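Local coordinates for protein HAT1-interacting factor 1 (Saccharomyces cerevisiae, PDB 4NQ0) that acts as a homodimeric chaperone for histones H3 and H4 within the nuclear HAT-B acetyltransferase complex, also binds H2A-H2B, and takes part in chromatin assembly and telomere silencing, at residues N73-N78 and N200-N205; S174-H179 and L263-T268; E184-L189 and A213-G218; H307-L312 and Q332-I337. All blocks are in the same frame, centred on the assembly; numbering follows the deposited sequence.

Contact 1 (N73-N78 and N200-N205); sequences NMEVQN and NDLYEN
Glu75 carries most of the contact, its side chain passing between Leu202 and Tyr203 at the start of helix 202-218. Its CB lies 4.0 Å from both Tyr203 CE1 and Leu202 CB, in touch with the two side chains at once. Because CG stands anti to the backbone N (chi1 -173°), it comes to rest over one face of the Tyr203 ring, 3.6 Å from the centroid and displaced toward the phenol end, where Tyr203 CZ is 3.4 Å away. This is a CH-pi contact, with the two side chains crossing at about a right angle. The chain bends at chi2, which carries CD away from the extended path; the carboxylate plane stands 67° from that of the ring. OE1 then finishes against an apolar group, 3.2 Å from Leu202 CD1, without a hydrogen bond across the contact. Leu202 CD1 also reaches Met74 CB, at a loose 4.5 Å. Beside this contact Asp201 N-caps helix 202-218, its OD1 accepting from Glu204 N in a nearly straight bond. The contact thus joins the last turn of helix 61-77 to the first of helix 202-218, near the protein surface; Met74 also packs on helix 38-51, and Tyr203 on Ile245 and Glu248 of helix 229-248.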
loop_
_atom_site.group_PDB
_atom_site.type_symbol
_atom_site.label_atom_id
_atom_site.label_comp_id
_atom_site.label_asym_id
_atom_site.label_seq_id
_atom_site.Cartn_x
_atom_site.Cartn_y
_atom_site.Cartn_z
ATOM N N ASN A 73 -5.427 4.119 -11.743
ATOM C CA ASN A 73 -5.013 5.200 -12.641
ATOM C C ASN A 73 -6.017 5.532 -13.744
ATOM O O ASN A 73 -6.037 6.661 -14.241
ATOM C CB ASN A 73 -3.641 4.899 -13.236
ATOM C CG ASN A 73 -2.521 5.428 -12.376
ATOM O OD1 ASN A 73 -2.364 6.641 -12.242
ATOM N ND2 ASN A 73 -1.736 4.528 -11.781
ATOM N N MET A 74 -6.837 4.551 -14.118
ATOM C CA MET A 74 -7.939 4.767 -15.050
ATOM C C MET A 74 -8.964 5.708 -14.432
ATOM O O MET A 74 -9.512 6.576 -15.116
ATOM C CB MET A 74 -8.628 3.441 -15.422
ATOM C CG MET A 74 -7.912 2.608 -16.485
ATOM S SD MET A 74 -8.565 0.917 -16.618
ATOM C CE MET A 74 -10.275 1.234 -17.066
ATOM N N GLU A 75 -9.234 5.527 -13.142
ATOM C CA GLU A 75 -10.219 6.352 -12.453
ATOM C C GLU A 75 -9.684 7.768 -12.262
ATOM O O GLU A 75 -10.413 8.739 -12.476
ATOM C CB GLU A 75 -10.603 5.731 -11.108
ATOM C CG GLU A 75 -11.749 6.442 -10.380
ATOM C CD GLU A 75 -13.040 6.510 -11.192
ATOM O OE1 GLU A 75 -13.356 5.553 -11.928
ATOM O OE2 GLU A 75 -13.749 7.531 -11.081
ATOM N N VAL A 76 -8.415 7.880 -11.868
ATOM C CA VAL A 76 -7.754 9.179 -11.752
ATOM C C VAL A 76 -7.915 9.948 -13.063
ATOM O O VAL A 76 -8.387 11.088 -13.067
ATOM C CB VAL A 76 -6.247 9.040 -11.393
ATOM C CG1 VAL A 76 -5.518 10.358 -11.597
ATOM C CG2 VAL A 76 -6.076 8.564 -9.959
ATOM N N GLN A 77 -7.544 9.304 -14.169
ATOM C CA GLN A 77 -7.703 9.880 -15.516
ATOM C C GLN A 77 -9.149 10.234 -15.858
ATOM O O GLN A 77 -9.388 11.210 -16.566
ATOM C CB GLN A 77 -7.154 8.935 -16.592
ATOM C CG GLN A 77 -5.645 9.021 -16.802
ATOM C CD GLN A 77 -5.190 8.320 -18.075
ATOM O OE1 GLN A 77 -5.915 7.495 -18.643
ATOM N NE2 GLN A 77 -3.988 8.649 -18.534
ATOM N N ASN A 78 -10.106 9.451 -15.364
ATOM C CA ASN A 78 -11.531 9.757 -15.555
ATOM C C ASN A 78 -12.051 10.768 -14.522
ATOM O O ASN A 78 -13.227 10.723 -14.146
ATOM C CB ASN A 78 -12.374 8.473 -15.489
ATOM C CG ASN A 78 -12.004 7.459 -16.564
ATOM O OD1 ASN A 78 -11.126 7.697 -17.398
ATOM N ND2 ASN A 78 -12.677 6.315 -16.544
ATOM N N ASN A 200 -18.506 -0.621 -12.244
ATOM C CA ASN A 200 -18.875 0.091 -11.021
ATOM C C ASN A 200 -17.721 0.924 -10.449
ATOM O O ASN A 200 -17.104 1.712 -11.172
ATOM C CB ASN A 200 -19.417 -0.901 -9.987
ATOM C CG ASN A 200 -20.424 -1.854 -10.574
ATOM O OD1 ASN A 200 -21.495 -1.450 -11.034
ATOM N ND2 ASN A 200 -20.085 -3.138 -10.571
ATOM N N ASP A 201 -17.417 0.749 -9.165
ATOM C CA ASP A 201 -16.481 1.621 -8.470
ATOM C C ASP A 201 -15.064 1.078 -8.614
ATOM O O ASP A 201 -14.715 0.073 -8.004
ATOM C CB ASP A 201 -16.888 1.725 -6.996
ATOM C CG ASP A 201 -16.045 2.709 -6.225
ATOM O OD1 ASP A 201 -14.804 2.639 -6.314
ATOM O OD2 ASP A 201 -16.627 3.551 -5.513
ATOM N N LEU A 202 -14.255 1.763 -9.417
ATOM C CA LEU A 202 -12.894 1.328 -9.723
ATOM C C LEU A 202 -11.958 1.426 -8.510
ATOM O O LEU A 202 -11.089 0.575 -8.331
ATOM C CB LEU A 202 -12.329 2.123 -10.905
ATOM C CG LEU A 202 -13.066 1.932 -12.243
ATOM C CD1 LEU A 202 -12.506 2.839 -13.316
ATOM C CD2 LEU A 202 -13.005 0.480 -12.693
ATOM N N TYR A 203 -12.135 2.455 -7.686
ATOM C CA TYR A 203 -11.384 2.552 -6.428
ATOM C C TYR A 203 -11.631 1.310 -5.575
ATOM O O TYR A 203 -10.686 0.666 -5.114
ATOM C CB TYR A 203 -11.771 3.811 -5.628
ATOM C CG TYR A 203 -11.361 5.131 -6.254
ATOM C CD1 TYR A 203 -10.085 5.313 -6.773
ATOM C CD2 TYR A 203 -12.244 6.208 -6.304
ATOM C CE1 TYR A 203 -9.698 6.530 -7.338
ATOM C CE2 TYR A 203 -11.868 7.426 -6.869
ATOM C CZ TYR A 203 -10.593 7.578 -7.377
ATOM O OH TYR A 203 -10.205 8.768 -7.942
ATOM N N GLU A 204 -12.902 0.970 -5.392
ATOM C CA GLU A 204 -13.282 -0.202 -4.633
ATOM C C GLU A 204 -12.645 -1.439 -5.250
ATOM O O GLU A 204 -12.088 -2.282 -4.544
ATOM C CB GLU A 204 -14.807 -0.344 -4.614
ATOM C CG GLU A 204 -15.334 -1.533 -3.806
ATOM C CD GLU A 204 -16.831 -1.767 -3.967
ATOM O OE1 GLU A 204 -17.451 -1.206 -4.896
ATOM O OE2 GLU A 204 -17.395 -2.529 -3.161
ATOM N N ASN A 205 -12.726 -1.529 -6.577
ATOM C CA ASN A 205 -12.158 -2.659 -7.326
ATOM C C ASN A 205 -10.658 -2.821 -7.098
ATOM O O ASN A 205 -10.183 -3.916 -6.808
ATOM C CB ASN A 205 -12.450 -2.505 -8.820
ATOM C CG ASN A 205 -13.949 -2.558 -9.136
ATOM O OD1 ASN A 205 -14.770 -2.885 -8.277
ATOM N ND2 ASN A 205 -14.302 -2.231 -10.365
#

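Contact 2 (S174-H179 and L263-T268); sequences SPANEH and LGYYKT
Ala176 meets the end of helix 252-266 through both its backbone and its methyl group. Its N donates to Gly264 O over 2.9 Å, reaching the carbonyl from above its plane, with a C=O...N angle of 109°. Ala176 CB sits over the centre of the Tyr265 ring, 4.2 Å from the centroid, in a CH-pi contact. Alongside, Pro175 CG lies 3.8 Å from Lys267 O, and Thr268 CG2 approaches Ala176 O to 3.3 Å. That methyl is placed by the torsion that sets Thr268 OG1 between the backbone N and carbonyl carbon (chi1 69°), from where OG1 donates to Tyr265 O at 2.7 Å; Arg232 also bonds to this hydroxyl. An alanine in place of Thr268 would probably take the hydroxyl donor from Tyr265 O, leaving it the Thr268 N bond, deprive Arg232 of this partner and open a gap beside Pro175 CB and Ala176 O. Further out, Asp180 holds Tyr265 OH, Phe173 O takes Lys267 NZ, and a water donates to Ser174 O while linking weakly to that amine. An extended, irregular segment thus lies across the C-terminal end of a helix in a TPR-type helical array, joining two regions implicated in histone binding.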
loop_
_atom_site.group_PDB
_atom_site.type_symbol
_atom_site.label_atom_id
_atom_site.label_comp_id
_atom_site.label_asym_id
_atom_site.label_seq_id
_atom_site.Cartn_x
_atom_site.Cartn_y
_atom_site.Cartn_z
ATOM N N SER A 174 5.829 0.681 17.059
ATOM C CA SER A 174 6.389 -0.660 17.031
ATOM C C SER A 174 6.381 -1.255 15.623
ATOM O O SER A 174 5.613 -0.824 14.768
ATOM C CB SER A 174 5.609 -1.588 17.963
ATOM O OG SER A 174 5.695 -1.139 19.298
ATOM N N PRO A 175 7.254 -2.249 15.385
ATOM C CA PRO A 175 7.178 -3.085 14.196
ATOM C C PRO A 175 5.928 -3.969 14.180
ATOM O O PRO A 175 5.345 -4.252 15.233
ATOM C CB PRO A 175 8.438 -3.955 14.291
ATOM C CG PRO A 175 9.383 -3.181 15.132
ATOM C CD PRO A 175 8.523 -2.447 16.114
ATOM N N ALA A 176 5.539 -4.402 12.985
ATOM C CA ALA A 176 4.392 -5.284 12.813
ATOM C C ALA A 176 4.711 -6.646 13.414
ATOM O O ALA A 176 5.738 -7.242 13.095
ATOM C CB ALA A 176 4.050 -5.430 11.342
ATOM N N ASN A 177 3.834 -7.129 14.289
ATOM C CA ASN A 177 4.007 -8.449 14.906
ATOM C C ASN A 177 3.651 -9.594 13.957
ATOM O O ASN A 177 3.048 -9.383 12.901
ATOM C CB ASN A 177 3.196 -8.567 16.204
ATOM C CG ASN A 177 1.792 -8.033 16.062
ATOM O OD1 ASN A 177 1.580 -6.818 16.061
ATOM N ND2 ASN A 177 0.825 -8.929 15.927
ATOM N N GLU A 178 4.038 -10.804 14.365
ATOM C CA GLU A 178 3.829 -12.043 13.604
ATOM C C GLU A 178 2.461 -12.199 12.925
ATOM O O GLU A 178 2.378 -12.863 11.892
ATOM C CB GLU A 178 4.071 -13.262 14.513
ATOM N N HIS A 179 1.397 -11.623 13.492
ATOM C CA HIS A 179 0.055 -11.801 12.914
ATOM C C HIS A 179 -0.595 -10.507 12.433
ATOM O O HIS A 179 -0.349 -9.424 12.981
ATOM C CB HIS A 179 -0.890 -12.515 13.880
ATOM C CG HIS A 179 -2.122 -13.045 13.213
ATOM N ND1 HIS A 179 -2.086 -14.089 12.312
ATOM C CD2 HIS A 179 -3.417 -12.652 13.283
ATOM C CE1 HIS A 179 -3.308 -14.326 11.869
ATOM N NE2 HIS A 179 -4.134 -13.471 12.445
ATOM N N LEU A 263 4.127 1.118 7.484
ATOM C CA LEU A 263 5.223 1.548 8.332
ATOM C C LEU A 263 5.641 0.427 9.287
ATOM O O LEU A 263 6.820 0.140 9.421
ATOM C CB LEU A 263 4.808 2.819 9.078
ATOM C CG LEU A 263 5.831 3.621 9.878
ATOM C CD1 LEU A 263 6.916 4.254 9.003
ATOM C CD2 LEU A 263 5.082 4.710 10.667
ATOM N N GLY A 264 4.682 -0.227 9.929
ATOM C CA GLY A 264 4.988 -1.388 10.770
ATOM C C GLY A 264 5.725 -2.507 10.039
ATOM O O GLY A 264 6.616 -3.141 10.601
ATOM N N TYR A 265 5.356 -2.762 8.786
ATOM C CA TYR A 265 6.005 -3.814 8.006
ATOM C C TYR A 265 7.438 -3.438 7.642
ATOM O O TYR A 265 8.340 -4.262 7.741
ATOM C CB TYR A 265 5.192 -4.165 6.751
ATOM C CG TYR A 265 4.158 -5.236 7.019
ATOM C CD1 TYR A 265 4.489 -6.586 6.927
ATOM C CD2 TYR A 265 2.863 -4.906 7.389
ATOM C CE1 TYR A 265 3.560 -7.567 7.182
ATOM C CE2 TYR A 265 1.926 -5.888 7.651
ATOM C CZ TYR A 265 2.290 -7.219 7.550
ATOM O OH TYR A 265 1.371 -8.198 7.789
ATOM N N TYR A 266 7.649 -2.192 7.241
ATOM C CA TYR A 266 8.997 -1.741 6.898
ATOM C C TYR A 266 9.922 -1.817 8.110
ATOM O O TYR A 266 11.114 -2.052 7.974
ATOM C CB TYR A 266 8.961 -0.313 6.359
ATOM C CG TYR A 266 8.226 -0.133 5.043
ATOM C CD1 TYR A 266 8.333 -1.065 4.023
ATOM C CD2 TYR A 266 7.471 1.007 4.803
ATOM C CE1 TYR A 266 7.665 -0.891 2.806
ATOM C CE2 TYR A 266 6.816 1.190 3.596
ATOM C CZ TYR A 266 6.923 0.230 2.597
ATOM O OH TYR A 266 6.298 0.409 1.386
ATOM N N LYS A 267 9.366 -1.631 9.301
ATOM C CA LYS A 267 10.152 -1.702 10.538
ATOM C C LYS A 267 10.569 -3.109 10.968
ATOM O O LYS A 267 11.392 -3.254 11.866
ATOM C CB LYS A 267 9.406 -1.006 11.667
ATOM C CG LYS A 267 9.537 0.508 11.600
ATOM C CD LYS A 267 8.589 1.161 12.592
ATOM C CE LYS A 267 9.077 2.529 13.040
ATOM N NZ LYS A 267 8.014 3.234 13.843
ATOM N N THR A 268 10.026 -4.141 10.332
ATOM C CA THR A 268 10.508 -5.509 10.561
ATOM C C THR A 268 11.700 -5.827 9.664
ATOM O O THR A 268 12.302 -6.896 9.774
ATOM C CB THR A 268 9.423 -6.556 10.269
ATOM O OG1 THR A 268 9.165 -6.592 8.859
ATOM C CG2 THR A 268 8.127 -6.244 11.047
HETATM O O HOH W 1 5.329 1.125 13.212
#

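Contact 3 (E184-L189 and A213-G218)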
loop_
_atom_site.group_PDB
_atom_site.type_symbol
_atom_site.label_atom_id
_atom_site.label_comp_id
_atom_site.label_asym_id
_atom_site.label_seq_id
_atom_site.Cartn_x
_atom_site.Cartn_y
_atom_site.Cartn_z
ATOM N N GLU A 184 -6.349 -12.162 4.350
ATOM C CA GLU A 184 -7.383 -13.191 4.229
ATOM C C GLU A 184 -6.765 -14.533 3.881
ATOM O O GLU A 184 -5.659 -14.595 3.338
ATOM C CB GLU A 184 -8.385 -12.833 3.136
ATOM C CG GLU A 184 -9.113 -11.511 3.302
ATOM C CD GLU A 184 -9.990 -11.201 2.095
ATOM O OE1 GLU A 184 -10.603 -12.148 1.552
ATOM O OE2 GLU A 184 -10.058 -10.021 1.680
ATOM N N ASP A 185 -7.498 -15.601 4.181
ATOM C CA ASP A 185 -7.134 -16.943 3.754
ATOM C C ASP A 185 -7.235 -17.039 2.246
ATOM O O ASP A 185 -8.143 -16.477 1.632
ATOM C CB ASP A 185 -8.067 -17.991 4.377
ATOM C CG ASP A 185 -7.526 -19.410 4.251
ATOM O OD1 ASP A 185 -7.130 -19.972 5.290
ATOM O OD2 ASP A 185 -7.488 -19.971 3.134
ATOM N N VAL A 186 -6.318 -17.802 1.660
ATOM C CA VAL A 186 -6.251 -17.956 0.215
ATOM C C VAL A 186 -7.487 -18.654 -0.375
ATOM O O VAL A 186 -7.690 -18.641 -1.591
ATOM C CB VAL A 186 -4.957 -18.676 -0.202
ATOM C CG1 VAL A 186 -5.018 -20.165 0.146
ATOM C CG2 VAL A 186 -4.696 -18.449 -1.678
ATOM N N SER A 187 -8.317 -19.248 0.486
ATOM C CA SER A 187 -9.608 -19.800 0.060
ATOM C C SER A 187 -10.574 -18.740 -0.483
ATOM O O SER A 187 -11.502 -19.076 -1.211
ATOM C CB SER A 187 -10.278 -20.565 1.210
ATOM O OG SER A 187 -10.707 -19.688 2.240
ATOM N N GLN A 188 -10.355 -17.470 -0.140
ATOM C CA GLN A 188 -11.254 -16.395 -0.563
ATOM C C GLN A 188 -10.784 -15.669 -1.840
ATOM O O GLN A 188 -11.361 -14.656 -2.234
ATOM C CB GLN A 188 -11.487 -15.430 0.602
ATOM C CG GLN A 188 -12.435 -16.028 1.663
ATOM C CD GLN A 188 -12.451 -15.271 2.972
ATOM O OE1 GLN A 188 -12.123 -14.081 3.035
ATOM N NE2 GLN A 188 -12.832 -15.960 4.032
ATOM N N LEU A 189 -9.763 -16.230 -2.492
ATOM C CA LEU A 189 -9.195 -15.708 -3.736
ATOM C C LEU A 189 -10.184 -15.854 -4.884
ATOM O O LEU A 189 -10.782 -16.916 -5.047
ATOM C CB LEU A 189 -7.931 -16.512 -4.073
ATOM C CG LEU A 189 -6.992 -16.050 -5.199
ATOM C CD1 LEU A 189 -6.384 -14.694 -4.896
ATOM C CD2 LEU A 189 -5.895 -17.085 -5.404
ATOM N N ALA A 213 -3.798 -9.428 -3.351
ATOM C CA ALA A 213 -2.322 -9.391 -3.348
ATOM C C ALA A 213 -1.763 -9.708 -1.956
ATOM O O ALA A 213 -0.815 -10.502 -1.823
ATOM C CB ALA A 213 -1.804 -8.052 -3.836
ATOM N N LEU A 214 -2.365 -9.099 -0.934
ATOM C CA LEU A 214 -1.964 -9.311 0.454
ATOM C C LEU A 214 -2.123 -10.764 0.823
ATOM O O LEU A 214 -1.245 -11.363 1.424
ATOM C CB LEU A 214 -2.837 -8.504 1.419
ATOM C CG LEU A 214 -2.553 -7.029 1.636
ATOM C CD1 LEU A 214 -3.646 -6.458 2.535
ATOM C CD2 LEU A 214 -1.167 -6.811 2.251
ATOM N N MET A 215 -3.290 -11.297 0.496
ATOM C CA MET A 215 -3.612 -12.698 0.729
ATOM C C MET A 215 -2.500 -13.591 0.187
ATOM O O MET A 215 -2.018 -14.482 0.883
ATOM C CB MET A 215 -4.966 -12.999 0.068
ATOM C CG MET A 215 -5.364 -14.445 -0.129
ATOM S SD MET A 215 -6.778 -14.530 -1.273
ATOM C CE MET A 215 -7.970 -13.454 -0.461
ATOM N N LEU A 216 -2.086 -13.334 -1.047
ATOM C CA LEU A 216 -1.083 -14.166 -1.721
ATOM C C LEU A 216 0.322 -13.982 -1.119
ATOM O O LEU A 216 1.010 -14.964 -0.815
ATOM C CB LEU A 216 -1.087 -13.871 -3.226
ATOM C CG LEU A 216 -2.362 -14.325 -3.950
ATOM C CD1 LEU A 216 -2.520 -13.678 -5.323
ATOM C CD2 LEU A 216 -2.389 -15.853 -4.063
ATOM N N LEU A 217 0.730 -12.729 -0.941
ATOM C CA LEU A 217 2.027 -12.404 -0.344
ATOM C C LEU A 217 2.147 -12.906 1.099
ATOM O O LEU A 217 3.202 -13.384 1.506
ATOM C CB LEU A 217 2.263 -10.887 -0.380
ATOM C CG LEU A 217 2.478 -10.253 -1.755
ATOM C CD1 LEU A 217 2.312 -8.740 -1.692
ATOM C CD2 LEU A 217 3.855 -10.615 -2.303
ATOM N N GLY A 218 1.055 -12.804 1.855
ATOM C CA GLY A 218 1.032 -13.191 3.266
ATOM C C GLY A 218 0.756 -14.663 3.567
ATOM O O GLY A 218 0.878 -15.097 4.714
HETATM O O HOH W 2 -3.270 -15.768 2.937
#
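Met215 points from helix 202-218 into the bend of segment 184-189, which leads into the predicted first TPR repeat and contains a short 3-10 turn. Its CG is anti to the backbone N (chi1 165°), 3.6 Å from Val186 CA and 3.5 Å from Glu184 O. The Met215 chain runs on extended through chi2 and bends at chi3 (-56°), which turns the methyl toward Glu184: CE lies 3.7 Å from Glu184 CB, and the carboxylate oxygen OE1 is also close. On another flank Leu189 slants across the thioether, its CB 3.6 Å from Met215 SD, while its CD2 meets Leu216 CD2 at 4.0 Å, these two leucines crossing at about a right angle. Val186 CG2 adds a further touch on Leu216 CD2. An alanine in place of Met215 would probably open a gap within the bend, leaving Leu189 CB and Val186 CA without the thioether chain they pack on. Phe64 of helix 61-77 touches both Leu189 and Leu216, so the apolar side of the bend continues into the neighbouring helix. The bend itself is shaped by an Asx turn, in which Asp185 OD2 accepts from Ser187 N through its anti lone pair. At the backbone, a water bridges the two segments, donating to Glu184 O and to Met215 O at 2.7 Å each.

Contact 4 (H307-L312 and Q332-I337)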
loop_
_atom_site.group_PDB
_atom_site.type_symbol
_atom_site.label_atom_id
_atom_site.label_comp_id
_atom_site.label_asym_id
_atom_site.label_seq_id
_atom_site.Cartn_x
_atom_site.Cartn_y
_atom_site.Cartn_z
ATOM N N HIS A 307 6.518 14.244 15.840
ATOM C CA HIS A 307 7.277 13.014 15.718
ATOM C C HIS A 307 7.897 12.892 14.317
ATOM O O HIS A 307 9.063 12.552 14.172
ATOM C CB HIS A 307 6.367 11.823 16.014
ATOM C CG HIS A 307 6.910 10.515 15.538
ATOM N ND1 HIS A 307 7.831 9.786 16.259
ATOM C CD2 HIS A 307 6.674 9.815 14.404
ATOM C CE1 HIS A 307 8.133 8.686 15.590
ATOM N NE2 HIS A 307 7.441 8.678 14.464
ATOM N N ALA A 308 7.102 13.170 13.289
ATOM C CA ALA A 308 7.543 13.019 11.916
ATOM C C ALA A 308 8.577 14.096 11.570
ATOM O O ALA A 308 9.573 13.806 10.914
ATOM C CB ALA A 308 6.338 13.072 10.955
ATOM N N LYS A 309 8.334 15.325 12.026
ATOM C CA LYS A 309 9.298 16.424 11.877
ATOM C C LYS A 309 10.678 16.070 12.453
ATOM O O LYS A 309 11.683 16.250 11.788
ATOM C CB LYS A 309 8.760 17.685 12.539
ATOM C CG LYS A 309 9.718 18.867 12.569
ATOM C CD LYS A 309 9.047 20.080 13.195
ATOM C CE LYS A 309 10.037 21.232 13.369
ATOM N NZ LYS A 309 9.392 22.424 13.948
ATOM N N ALA A 310 10.707 15.534 13.667
ATOM C CA ALA A 310 11.958 15.146 14.312
ATOM C C ALA A 310 12.676 14.086 13.509
ATOM O O ALA A 310 13.885 14.154 13.322
ATOM C CB ALA A 310 11.702 14.639 15.730
ATOM N N LEU A 311 11.917 13.104 13.038
ATOM C CA LEU A 311 12.474 12.026 12.250
ATOM C C LEU A 311 13.112 12.527 10.951
ATOM O O LEU A 311 14.220 12.119 10.612
ATOM C CB LEU A 311 11.392 11.009 11.930
ATOM C CG LEU A 311 11.914 9.777 11.199
ATOM C CD1 LEU A 311 12.967 9.058 12.053
ATOM C CD2 LEU A 311 10.758 8.856 10.848
ATOM N N LEU A 312 12.399 13.398 10.234
ATOM C CA LEU A 312 12.877 13.945 8.966
ATOM C C LEU A 312 14.043 14.895 9.172
ATOM O O LEU A 312 14.974 14.916 8.359
ATOM C CB LEU A 312 11.759 14.660 8.200
ATOM C CG LEU A 312 10.998 13.786 7.198
ATOM C CD1 LEU A 312 9.547 14.247 7.072
ATOM C CD2 LEU A 312 11.683 13.806 5.837
ATOM N N GLN A 332 6.204 20.866 4.406
ATOM C CA GLN A 332 4.781 20.537 4.469
ATOM C C GLN A 332 4.348 20.149 5.883
ATOM O O GLN A 332 3.275 20.537 6.343
ATOM C CB GLN A 332 4.451 19.388 3.514
ATOM C CG GLN A 332 2.980 19.005 3.510
ATOM C CD GLN A 332 2.099 20.118 2.962
ATOM O OE1 GLN A 332 1.316 20.736 3.694
ATOM N NE2 GLN A 332 2.234 20.385 1.670
ATOM N N ILE A 333 5.176 19.374 6.566
ATOM C CA ILE A 333 4.872 18.973 7.942
ATOM C C ILE A 333 4.774 20.201 8.835
ATOM O O ILE A 333 3.911 20.261 9.697
ATOM C CB ILE A 333 5.896 17.963 8.481
ATOM C CG1 ILE A 333 5.750 16.630 7.741
ATOM C CG2 ILE A 333 5.692 17.688 9.958
ATOM C CD1 ILE A 333 7.011 15.792 7.760
ATOM N N GLN A 334 5.623 21.198 8.596
ATOM C CA GLN A 334 5.549 22.433 9.354
ATOM C C GLN A 334 4.240 23.176 9.045
ATOM O O GLN A 334 3.623 23.751 9.944
ATOM C CB GLN A 334 6.755 23.332 9.066
ATOM C CG GLN A 334 6.846 24.547 9.994
ATOM C CD GLN A 334 7.016 24.163 11.455
ATOM O OE1 GLN A 334 7.892 23.366 11.796
ATOM N NE2 GLN A 334 6.180 24.734 12.328
ATOM N N ASP A 335 3.819 23.167 7.782
ATOM C CA ASP A 335 2.513 23.740 7.426
ATOM C C ASP A 335 1.400 23.011 8.184
ATOM O O ASP A 335 0.489 23.642 8.712
ATOM C CB ASP A 335 2.233 23.641 5.930
ATOM C CG ASP A 335 3.284 24.328 5.089
ATOM O OD1 ASP A 335 4.032 25.182 5.618
ATOM O OD2 ASP A 335 3.363 23.998 3.887
ATOM N N ASP A 336 1.499 21.685 8.259
ATOM C CA ASP A 336 0.494 20.892 8.972
ATOM C C ASP A 336 0.394 21.310 10.443
ATOM O O ASP A 336 -0.712 21.476 10.980
ATOM C CB ASP A 336 0.790 19.394 8.856
ATOM C CG ASP A 336 0.827 18.910 7.417
ATOM O OD1 ASP A 336 0.211 19.546 6.547
ATOM O OD2 ASP A 336 1.472 17.880 7.153
ATOM N N ILE A 337 1.551 21.499 11.079
ATOM C CA ILE A 337 1.611 21.945 12.467
ATOM C C ILE A 337 0.967 23.325 12.604
ATOM O O ILE A 337 0.079 23.524 13.432
ATOM C CB ILE A 337 3.070 21.986 12.983
ATOM C CG1 ILE A 337 3.599 20.563 13.162
ATOM C CG2 ILE A 337 3.162 22.752 14.300
ATOM C CD1 ILE A 337 5.092 20.477 13.334
#
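Lys309 and Ile333 lie at the centre of a helix-helix packing contact between helix 298-316 and helix 323-344, the last two helices of the modelled chain. The two short segments run nearly antiparallel, at 157°, with axes 10.0 Å apart at closest approach. Lys309 is fully extended, its CG anti to the backbone N and its later torsions all close to 180°, and it reaches across to the other helix. Its CB touches Ile333 CG2 at 4.0 Å, and its CD lies as far from Ile337 CD1, so that the aliphatic stem covers two isoleucines one helical turn apart. The amine at its end donates to Gln334 OE1 over 2.8 Å, in the plane of the amide and on a lone pair, with a C=O...N angle of 145°. Gln334 comes to meet it by a bend at chi2 (62°). Antiparallel helix packing is characteristic of TPR arrays; helix 298-316 lies in the predicted third repeat, and helix 323-344 follows it and packs in the same antiparallel way. Segment 307-312 lies within the region that binds H2A-H2B, which ends at Gln332. Deeper in the interface Ala308 CB lies 4.2 Å from Ile333 CD1, and Ala308 and Leu312 also pack on helix 273-290. Asp336, in the same segment as Ile333, forms a salt bridge with Arg291, and Ile337 also packs on Leu302 and Phe305 of helix 298-316.

Contact 4 is the most buried of the four and contact 1 lies at the surface; contacts 2 and 3 are intermediate, partly buried. Contacts 1 and 3 both use helix 202-218, one at its start and the other toward its end, their centres about 22 Å apart. Contacts 2 and 3 each set an irregular segment from the connection between helices 61-77 and 202-218 against a helix, and contact 3 is nested inside the loop that contact 2 closes. Only contacts 2 and 4 have a direct hydrogen bond across their segments, backbone to backbone in one and lysine to glutamine in the other; contact 3 relies on thioether packing and a water, contact 1 on a CH-pi contact.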